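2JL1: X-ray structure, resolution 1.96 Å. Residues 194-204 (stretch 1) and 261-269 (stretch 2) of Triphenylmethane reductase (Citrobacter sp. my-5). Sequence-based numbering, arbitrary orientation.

Stretch 1 (194-204) KTYNLVSNQPW
Stretch 2, residues 261-269: SKTSDDLQK

The contact between residues 194-204 and 261-269 of this reductase illustrates how a strand end and a helix start can be joined mainly through polar groups and bridging water, with few direct hydrogen bonds and a modest apolar patch. Residues 194-198 form an extended strand that passes into loop at Val199 (phi/psi -138/174), while 261-265 lead as loop into a helix beginning at Asp266 (-57/-47). The chains run in opposite senses: the CA atoms of Leu198 and Leu267 lie 4.8 Å apart, those of Asn201 and Thr263 5.3 Å. Together the stretches bury 616 Å².

Ser264 (chi1 t) caps the helix, its OG accepting from Asp266 N at 3.0 Å. Asp266 (chi1 m), its CA-to-CB bond directed toward the strand, uses OD2 to accept from Asn197 N at 3.0 Å; a carboxylate suits this place because it offers only acceptors. The same OD2 accepts from water 2 at 2.5 Å, and this water accepts from Asn197 ND2 at 2.9 Å. A second direct bond lies further along, where Asn201 (chi1 p, chi2 13°), an amide donor suited to a carboxylate, donates from ND2 to Asp265 OD1 at 2.8 Å, nearly straight at 175°.

Between these points, water serves backbone groups that do not meet. Water 1 accepts from Val199 N and Leu267 N, each 2.9 Å from its oxygen, and lies 2.5 Å from Asn197 O, placed to donate. Water 3 lies 2.8 Å from both Val199 O and Ser264 O, in position to donate, and accepts from Gln268 N at 3.0 Å.

Apolar contacts add to this. Leu198 (m, t), long enough to reach across, brings CD2 to 4.1 Å from CB of Leu267 (t, p). Val199 (m) packs its CG2 methyl against backbone, 3.8 Å from Thr263 CA. Pro203 CG lies 4.0 Å from Thr263 CG2. Ser200 O is buried without a polar partner.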

# COMPACT_ATOMS: atom_id res chain seq x y z
N LYS A 194 -10.62 11.64 -6.75
CA LYS A 194 -10.61 12.58 -5.62
C LYS A 194 -10.47 11.85 -4.30
O LYS A 194 -10.92 10.71 -4.18
CB LYS A 194 -11.93 13.37 -5.58
CG LYS A 194 -12.24 14.14 -6.83
CD LYS A 194 -11.70 15.53 -6.77
CE LYS A 194 -11.91 16.23 -8.10
NZ LYS A 194 -13.30 16.77 -8.22
N THR A 195 -9.85 12.52 -3.33
CA THR A 195 -9.75 12.03 -1.96
C THR A 195 -10.52 13.03 -1.10
O THR A 195 -10.36 14.25 -1.26
CB THR A 195 -8.25 11.89 -1.49
OG1 THR A 195 -7.55 10.96 -2.34
CG2 THR A 195 -8.14 11.39 -0.05
N TYR A 196 -11.39 12.52 -0.23
CA TYR A 196 -12.10 13.35 0.74
C TYR A 196 -11.74 12.89 2.13
O TYR A 196 -11.71 11.69 2.39
CB TYR A 196 -13.63 13.25 0.54
CG TYR A 196 -14.07 13.75 -0.80
CD1 TYR A 196 -13.96 15.10 -1.13
CD2 TYR A 196 -14.58 12.87 -1.75
CE1 TYR A 196 -14.34 15.57 -2.42
CE2 TYR A 196 -14.95 13.31 -3.00
CZ TYR A 196 -14.84 14.65 -3.33
OH TYR A 196 -15.23 15.07 -4.58
N ASN A 197 -11.45 13.82 3.02
CA ASN A 197 -11.27 13.48 4.44
C ASN A 197 -12.59 13.79 5.13
O ASN A 197 -12.92 14.95 5.35
CB ASN A 197 -10.07 14.22 5.05
CG ASN A 197 -8.73 13.74 4.50
OD1 ASN A 197 -8.24 12.64 4.83
ND2 ASN A 197 -8.12 14.58 3.68
N LEU A 198 -13.38 12.75 5.40
CA LEU A 198 -14.76 12.87 5.85
C LEU A 198 -14.84 12.85 7.37
O LEU A 198 -15.00 11.81 8.00
CB LEU A 198 -15.64 11.77 5.17
CG LEU A 198 -15.66 11.76 3.63
CD1 LEU A 198 -16.40 10.53 3.05
CD2 LEU A 198 -16.26 13.07 3.04
N VAL A 199 -14.72 14.05 7.95
CA VAL A 199 -14.65 14.24 9.38
C VAL A 199 -15.51 15.44 9.78
O VAL A 199 -16.03 16.19 8.92
CB VAL A 199 -13.18 14.47 9.87
CG1 VAL A 199 -12.24 13.36 9.42
CG2 VAL A 199 -12.66 15.82 9.40
N SER A 200 -15.63 15.65 11.08
CA SER A 200 -16.41 16.77 11.61
C SER A 200 -15.58 18.03 11.64
O SER A 200 -14.41 17.99 11.99
CB SER A 200 -16.81 16.48 13.05
OG SER A 200 -17.65 17.49 13.55
N ASN A 201 -16.20 19.17 11.32
CA ASN A 201 -15.58 20.47 11.61
C ASN A 201 -16.18 21.13 12.87
O ASN A 201 -16.12 22.34 13.05
CB ASN A 201 -15.65 21.39 10.38
CG ASN A 201 -17.05 21.54 9.82
OD1 ASN A 201 -18.04 21.16 10.45
ND2 ASN A 201 -17.13 22.08 8.61
N GLN A 202 -16.76 20.29 13.72
CA GLN A 202 -17.19 20.68 15.07
C GLN A 202 -16.80 19.58 16.06
O GLN A 202 -17.66 18.87 16.60
CB GLN A 202 -18.70 20.95 15.12
CG GLN A 202 -19.16 22.09 14.23
CD GLN A 202 -20.65 22.30 14.33
OE1 GLN A 202 -21.45 21.59 13.68
NE2 GLN A 202 -21.05 23.23 15.20
N PRO A 203 -15.50 19.45 16.32
CA PRO A 203 -15.00 18.36 17.18
C PRO A 203 -15.40 18.57 18.65
O PRO A 203 -15.83 19.67 19.03
CB PRO A 203 -13.48 18.43 16.99
CG PRO A 203 -13.20 19.88 16.57
CD PRO A 203 -14.42 20.35 15.84
N TRP A 204 -15.22 17.52 19.45
CA TRP A 204 -15.69 17.49 20.84
C TRP A 204 -14.63 16.80 21.70
O TRP A 204 -13.65 16.25 21.19
CB TRP A 204 -17.03 16.74 20.92
CG TRP A 204 -17.05 15.35 20.25
CD1 TRP A 204 -17.30 15.08 18.94
CD2 TRP A 204 -16.88 14.06 20.89
NE1 TRP A 204 -17.27 13.73 18.71
CE2 TRP A 204 -17.03 13.08 19.89
CE3 TRP A 204 -16.63 13.66 22.21
CZ2 TRP A 204 -16.91 11.70 20.15
CZ3 TRP A 204 -16.51 12.30 22.49
CH2 TRP A 204 -16.65 11.33 21.46
N SER A 261 -7.82 14.79 15.87
CA SER A 261 -7.89 16.21 16.20
C SER A 261 -7.87 17.11 14.96
O SER A 261 -8.03 18.32 15.09
CB SER A 261 -6.71 16.58 17.08
OG SER A 261 -5.48 16.45 16.38
N LYS A 262 -7.63 16.56 13.78
CA LYS A 262 -7.63 17.37 12.55
C LYS A 262 -9.00 17.44 11.86
O LYS A 262 -9.74 16.49 11.88
CB LYS A 262 -6.60 16.84 11.56
CG LYS A 262 -5.18 17.17 11.94
CD LYS A 262 -4.19 16.27 11.24
CE LYS A 262 -3.95 16.64 9.79
NZ LYS A 262 -2.84 15.78 9.25
N THR A 263 -9.31 18.58 11.23
CA THR A 263 -10.62 18.74 10.60
C THR A 263 -10.58 19.10 9.13
O THR A 263 -9.56 19.54 8.57
CB THR A 263 -11.55 19.79 11.35
OG1 THR A 263 -11.08 21.11 11.10
CG2 THR A 263 -11.64 19.55 12.86
N SER A 264 -11.73 18.97 8.50
CA SER A 264 -11.88 19.32 7.11
C SER A 264 -13.35 19.71 6.91
O SER A 264 -14.22 19.24 7.65
CB SER A 264 -11.56 18.11 6.22
OG SER A 264 -11.90 18.38 4.86
N ASP A 265 -13.60 20.53 5.89
CA ASP A 265 -14.97 20.87 5.46
C ASP A 265 -15.53 19.92 4.38
O ASP A 265 -16.66 20.11 3.94
CB ASP A 265 -15.02 22.31 4.92
CG ASP A 265 -14.71 23.34 5.99
OD1 ASP A 265 -14.85 23.03 7.20
OD2 ASP A 265 -14.33 24.46 5.59
N ASP A 266 -14.76 18.90 3.99
CA ASP A 266 -15.17 18.01 2.88
C ASP A 266 -16.52 17.38 3.12
O ASP A 266 -17.35 17.37 2.21
CB ASP A 266 -14.16 16.89 2.62
CG ASP A 266 -12.84 17.38 2.10
OD1 ASP A 266 -12.71 18.56 1.73
OD2 ASP A 266 -11.90 16.57 2.04
N LEU A 267 -16.75 16.85 4.33
CA LEU A 267 -18.01 16.15 4.60
C LEU A 267 -19.19 17.12 4.56
O LEU A 267 -20.17 16.88 3.86
CB LEU A 267 -17.99 15.37 5.91
CG LEU A 267 -19.31 14.68 6.33
CD1 LEU A 267 -19.76 13.57 5.32
CD2 LEU A 267 -19.14 14.08 7.69
N GLN A 268 -19.07 18.21 5.31
CA GLN A 268 -20.12 19.22 5.32
C GLN A 268 -20.44 19.75 3.91
O GLN A 268 -21.61 19.99 3.59
CB GLN A 268 -19.73 20.34 6.27
CG GLN A 268 -20.80 21.39 6.44
CD GLN A 268 -20.18 22.72 6.70
OE1 GLN A 268 -19.71 23.39 5.78
NE2 GLN A 268 -20.12 23.11 7.96
N LYS A 269 -19.42 19.95 3.08
CA LYS A 269 -19.64 20.37 1.69
C LYS A 269 -20.40 19.35 0.85
O LYS A 269 -21.23 19.71 0.03
CB LYS A 269 -18.31 20.76 1.03
CG LYS A 269 -17.78 22.06 1.60
CD LYS A 269 -16.44 22.47 1.01
CE LYS A 269 -16.26 23.96 1.27
NZ LYS A 269 -14.83 24.30 1.51
O HOH W 1 -14.61 16.51 6.33
O HOH W 2 -9.43 16.77 2.26
O HOH W 3 -16.92 18.36 7.43